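Local coordinates for T CELL surface glycoprotein CD4 (Rattus norvegicus, PDB 1CID), which serves as a T-cell surface glycoprotein, probably a coreceptor in recognition of class II MHC, seen here through its third and fourth immunoglobulin-like domains, at residues Q111-S114 / N115-T118; A5-S8 / E9-A13. One frame throughout, in Å; residues are numbered along the deposited sequence.

Contact 1: Q111-S114 / N115-T118; sequences QPDS and NTLT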
# COMPACT_ATOMS: atom_id res chain seq x y z
N GLN A 111 8.11 12.31 -14.95
CA GLN A 111 8.65 13.33 -15.83
C GLN A 111 7.87 13.10 -17.15
O GLN A 111 8.26 12.29 -18.02
CB GLN A 111 10.12 13.17 -16.11
CG GLN A 111 10.66 14.38 -16.84
CD GLN A 111 12.14 14.49 -16.97
OE1 GLN A 111 13.13 13.79 -16.75
NE2 GLN A 111 12.45 15.69 -17.44
N PRO A 112 6.74 13.79 -17.25
CA PRO A 112 5.83 13.63 -18.40
C PRO A 112 6.20 14.25 -19.73
O PRO A 112 5.71 13.94 -20.85
CB PRO A 112 4.52 14.18 -17.79
CG PRO A 112 4.74 14.68 -16.39
CD PRO A 112 6.25 14.74 -16.24
N ASP A 113 7.06 15.23 -19.71
CA ASP A 113 7.61 16.01 -20.86
C ASP A 113 8.82 16.61 -20.22
O ASP A 113 9.24 15.84 -19.30
CB ASP A 113 6.48 16.89 -21.32
CG ASP A 113 5.83 17.83 -20.30
OD1 ASP A 113 6.58 18.46 -19.47
OD2 ASP A 113 4.56 17.91 -20.36
N SER A 114 9.39 17.77 -20.47
CA SER A 114 10.54 18.11 -19.56
C SER A 114 10.36 19.49 -18.92
O SER A 114 11.28 20.20 -18.50
CB SER A 114 11.93 17.96 -20.10
OG SER A 114 12.06 18.66 -21.32
N ASN A 115 9.09 19.80 -18.87
CA ASN A 115 8.57 21.01 -18.25
C ASN A 115 7.91 20.37 -17.00
O ASN A 115 7.83 21.09 -15.99
CB ASN A 115 7.59 21.86 -19.05
CG ASN A 115 8.08 23.22 -19.58
OD1 ASN A 115 9.32 23.43 -19.67
ND2 ASN A 115 7.10 24.08 -19.94
N THR A 116 7.56 19.10 -17.23
CA THR A 116 6.91 18.50 -16.07
C THR A 116 7.70 17.45 -15.34
O THR A 116 8.41 16.71 -16.01
CB THR A 116 5.57 17.94 -16.70
OG1 THR A 116 5.14 19.06 -17.52
CG2 THR A 116 4.53 17.58 -15.63
N LEU A 117 7.55 17.41 -14.03
CA LEU A 117 8.06 16.48 -13.03
C LEU A 117 6.78 16.33 -12.11
O LEU A 117 6.42 17.44 -11.74
CB LEU A 117 9.17 16.78 -12.03
CG LEU A 117 9.57 15.65 -11.10
CD1 LEU A 117 10.27 14.50 -11.82
CD2 LEU A 117 10.58 16.14 -10.07
N THR A 118 6.27 15.13 -11.91
CA THR A 118 5.06 15.05 -11.12
C THR A 118 5.11 14.05 -9.98
O THR A 118 5.85 13.06 -10.14
CB THR A 118 3.81 14.82 -12.02
OG1 THR A 118 4.10 15.40 -13.31
CG2 THR A 118 2.65 15.57 -11.33
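Gln-111 and Leu-117 lie opposite each other with their CA atoms 4.3 Å apart, and the backbone between them doubles back in a tight loop. A CA-H...O contact supports this close pairing: Gln-111 CA lies 3.4 Å from Thr-116 O. Inside the loop the polar focus is one carboxylate oxygen, Asp-113 OD1, which accepts three donors from the returning chain. The main-chain NH of Asn-115 meets it from 2.9 Å (Asn-115 N to Asp-113 OD1) with an angle of 150° at the hydrogen, on the anti side and 16° out of the carboxylate plane. Thr-116 adds two more: a weak, strongly bent bond from its N, and a very short one from OG1, modelled 2.5 Å from Asp-113 OD1, a length not to be pressed at 2.8 Å resolution. With chi1 at -45°, Thr-116 OG1 sits beside its own backbone N, which lets both donors converge on the same oxygen. The same torsion sets CG2 anti to that N and lays the methyl against the ring of Pro-112, nearest its CG (Thr-116 CG2 to Pro-112 CG modelled at 3.0 Å), the two side chains crossing at about a right angle. A valine at Thr-116 would probably leave Asp-113 OD1 with backbone donors alone, and the carboxylate freer to turn. Further along, Thr-118 brings OG1 to the same ring atom, Pro-112 CG, its side chain also crossing the proline at about a right angle. Leu-117 is buried; its CD1 comes 4.5 Å from Gln-111 CB, while its side chain also packs on Val-109 and Val-177. The Asp-113 OD1 to Asn-115 N bond, from residue i+2 to the side chain of residue i, defines an Asx turn, here built into the loop joining antiparallel strands 97-110 and 116-122 of the immunoglobulin fold, the latter carrying Cys-119 of the Cys-119 to Cys-161 disulfide.

Contact 2: A5-S8 / E9-A13; sequences AYKS and EGESA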
# COMPACT_ATOMS: atom_id res chain seq x y z
N ALA A 5 0.97 0.33 4.40
CA ALA A 5 2.15 -0.07 3.62
C ALA A 5 2.16 1.04 2.58
O ALA A 5 1.09 1.32 2.05
CB ALA A 5 2.25 -1.41 3.03
N TYR A 6 3.43 1.53 2.61
CA TYR A 6 3.73 2.67 1.67
C TYR A 6 4.61 2.23 0.50
O TYR A 6 5.73 1.75 0.83
CB TYR A 6 4.35 3.74 2.50
CG TYR A 6 3.48 4.34 3.61
CD1 TYR A 6 2.64 5.39 3.21
CD2 TYR A 6 3.51 3.93 4.94
CE1 TYR A 6 1.79 6.06 4.02
CE2 TYR A 6 2.69 4.59 5.84
CZ TYR A 6 1.84 5.60 5.34
OH TYR A 6 1.05 6.19 6.35
N LYS A 7 4.16 2.32 -0.74
CA LYS A 7 4.95 1.80 -1.82
C LYS A 7 4.98 2.60 -3.10
O LYS A 7 4.07 3.37 -3.45
CB LYS A 7 4.35 0.40 -2.20
CG LYS A 7 4.36 -0.41 -0.89
CD LYS A 7 5.59 -1.23 -0.83
CE LYS A 7 6.08 -1.67 0.51
NZ LYS A 7 7.48 -2.12 0.17
N SER A 8 6.04 2.39 -3.88
CA SER A 8 6.20 3.08 -5.15
C SER A 8 5.66 1.97 -6.10
O SER A 8 5.80 0.74 -5.99
CB SER A 8 7.49 3.68 -5.62
OG SER A 8 8.44 3.91 -4.58
N GLU A 9 5.06 2.64 -7.05
CA GLU A 9 4.47 1.78 -8.02
C GLU A 9 5.44 0.80 -8.56
O GLU A 9 6.57 1.17 -8.83
CB GLU A 9 4.09 2.79 -9.04
CG GLU A 9 2.95 2.10 -9.78
CD GLU A 9 2.59 2.89 -10.97
OE1 GLU A 9 3.61 3.38 -11.55
OE2 GLU A 9 1.43 3.00 -11.28
N GLY A 10 4.98 -0.39 -8.82
CA GLY A 10 5.75 -1.48 -9.41
C GLY A 10 6.35 -2.23 -8.23
O GLY A 10 6.99 -3.30 -8.45
N GLU A 11 6.19 -1.80 -6.99
CA GLU A 11 6.82 -2.63 -5.92
C GLU A 11 5.86 -3.61 -5.30
O GLU A 11 4.66 -3.56 -5.54
CB GLU A 11 7.32 -1.49 -5.05
CG GLU A 11 8.75 -1.19 -4.72
CD GLU A 11 8.99 -0.37 -3.46
OE1 GLU A 11 8.63 0.82 -3.68
OE2 GLU A 11 9.47 -0.61 -2.32
N SER A 12 6.10 -4.52 -4.42
CA SER A 12 5.32 -5.48 -3.71
C SER A 12 4.89 -4.97 -2.38
O SER A 12 5.80 -4.52 -1.70
CB SER A 12 6.19 -6.73 -3.41
OG SER A 12 6.21 -7.36 -4.72
N ALA A 13 3.71 -5.00 -1.84
CA ALA A 13 3.29 -4.62 -0.51
C ALA A 13 3.21 -5.95 0.21
O ALA A 13 2.61 -6.85 -0.37
CB ALA A 13 1.91 -4.02 -0.51
O HOH W 1 9.58 3.60 -2.27
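Ala-5 faces Ala-13 where the chain returns, and their methyl groups meet in a loose apolar contact, Ala-5 CB to Ala-13 CB 4.4 Å. Lys-7 points the same way and reaches farther. Its chain bends at chi2 and runs beside the carbonyl of Ser-12, so that NZ ends between two acceptors: Glu-11 OE2, in a salt bridge with NZ to OE2 at 3.5 Å, and Ser-12 O, in a weak hydrogen bond of the same length from NZ. The lysine and glutamate side chains cross at about a right angle. Ser-8 engages the other carboxylate oxygen: its N donates to Glu-11 OE1 over 3.0 Å, at 154°, approaching from above the carboxylate plane, 40° out of it. With each oxygen held by a different residue, rotation of the Glu-11 carboxylate is probably restricted. A water binds Ser-8 OG at 2.6 Å and donates to Glu-11 OE1, while Ser-8 OG is also hydrogen-bonded to Ser-173 OG of strand 168-176. The carbonyl of Ser-8 accepts from Glu-11 N at 2.8 Å (Glu-11 N to Ser-8 O), although the position of that oxygen is less certain; the bond closes a type II beta turn, whose third position is Gly-10, with a phi of 90° that suits glycine. Backbone bonds from Ala-5 and Lys-7 to Val-105 place strand 4-8 parallel to strand 97-110, as the A' strand lies beside G in V-type immunoglobulin domains. On the return side, Gly-10 bonds to Val-79 and Ser-12 OG to Pro-77 O, just ahead of strand 13-16, which pairs with strand 73-76.

Overall arrangement
Starting at the N terminus, contact 2 comes first and closes the turn after strand 4-8, sending the chain on to strand 13-16 in the opposite sheet of the first domain. Contact 1 follows about a hundred residues later, closing the loop between strands 97-110 and 116-122 of the second. The two are therefore in series along the chain, neither enclosing nor crossing the other. They do not touch: their centres are about 22 Å apart and their nearest atoms about 10 Å. What relates them is strand 97-110, which runs from one domain into the other, pairing with strand 4-8 in parallel and strand 116-122 antiparallel.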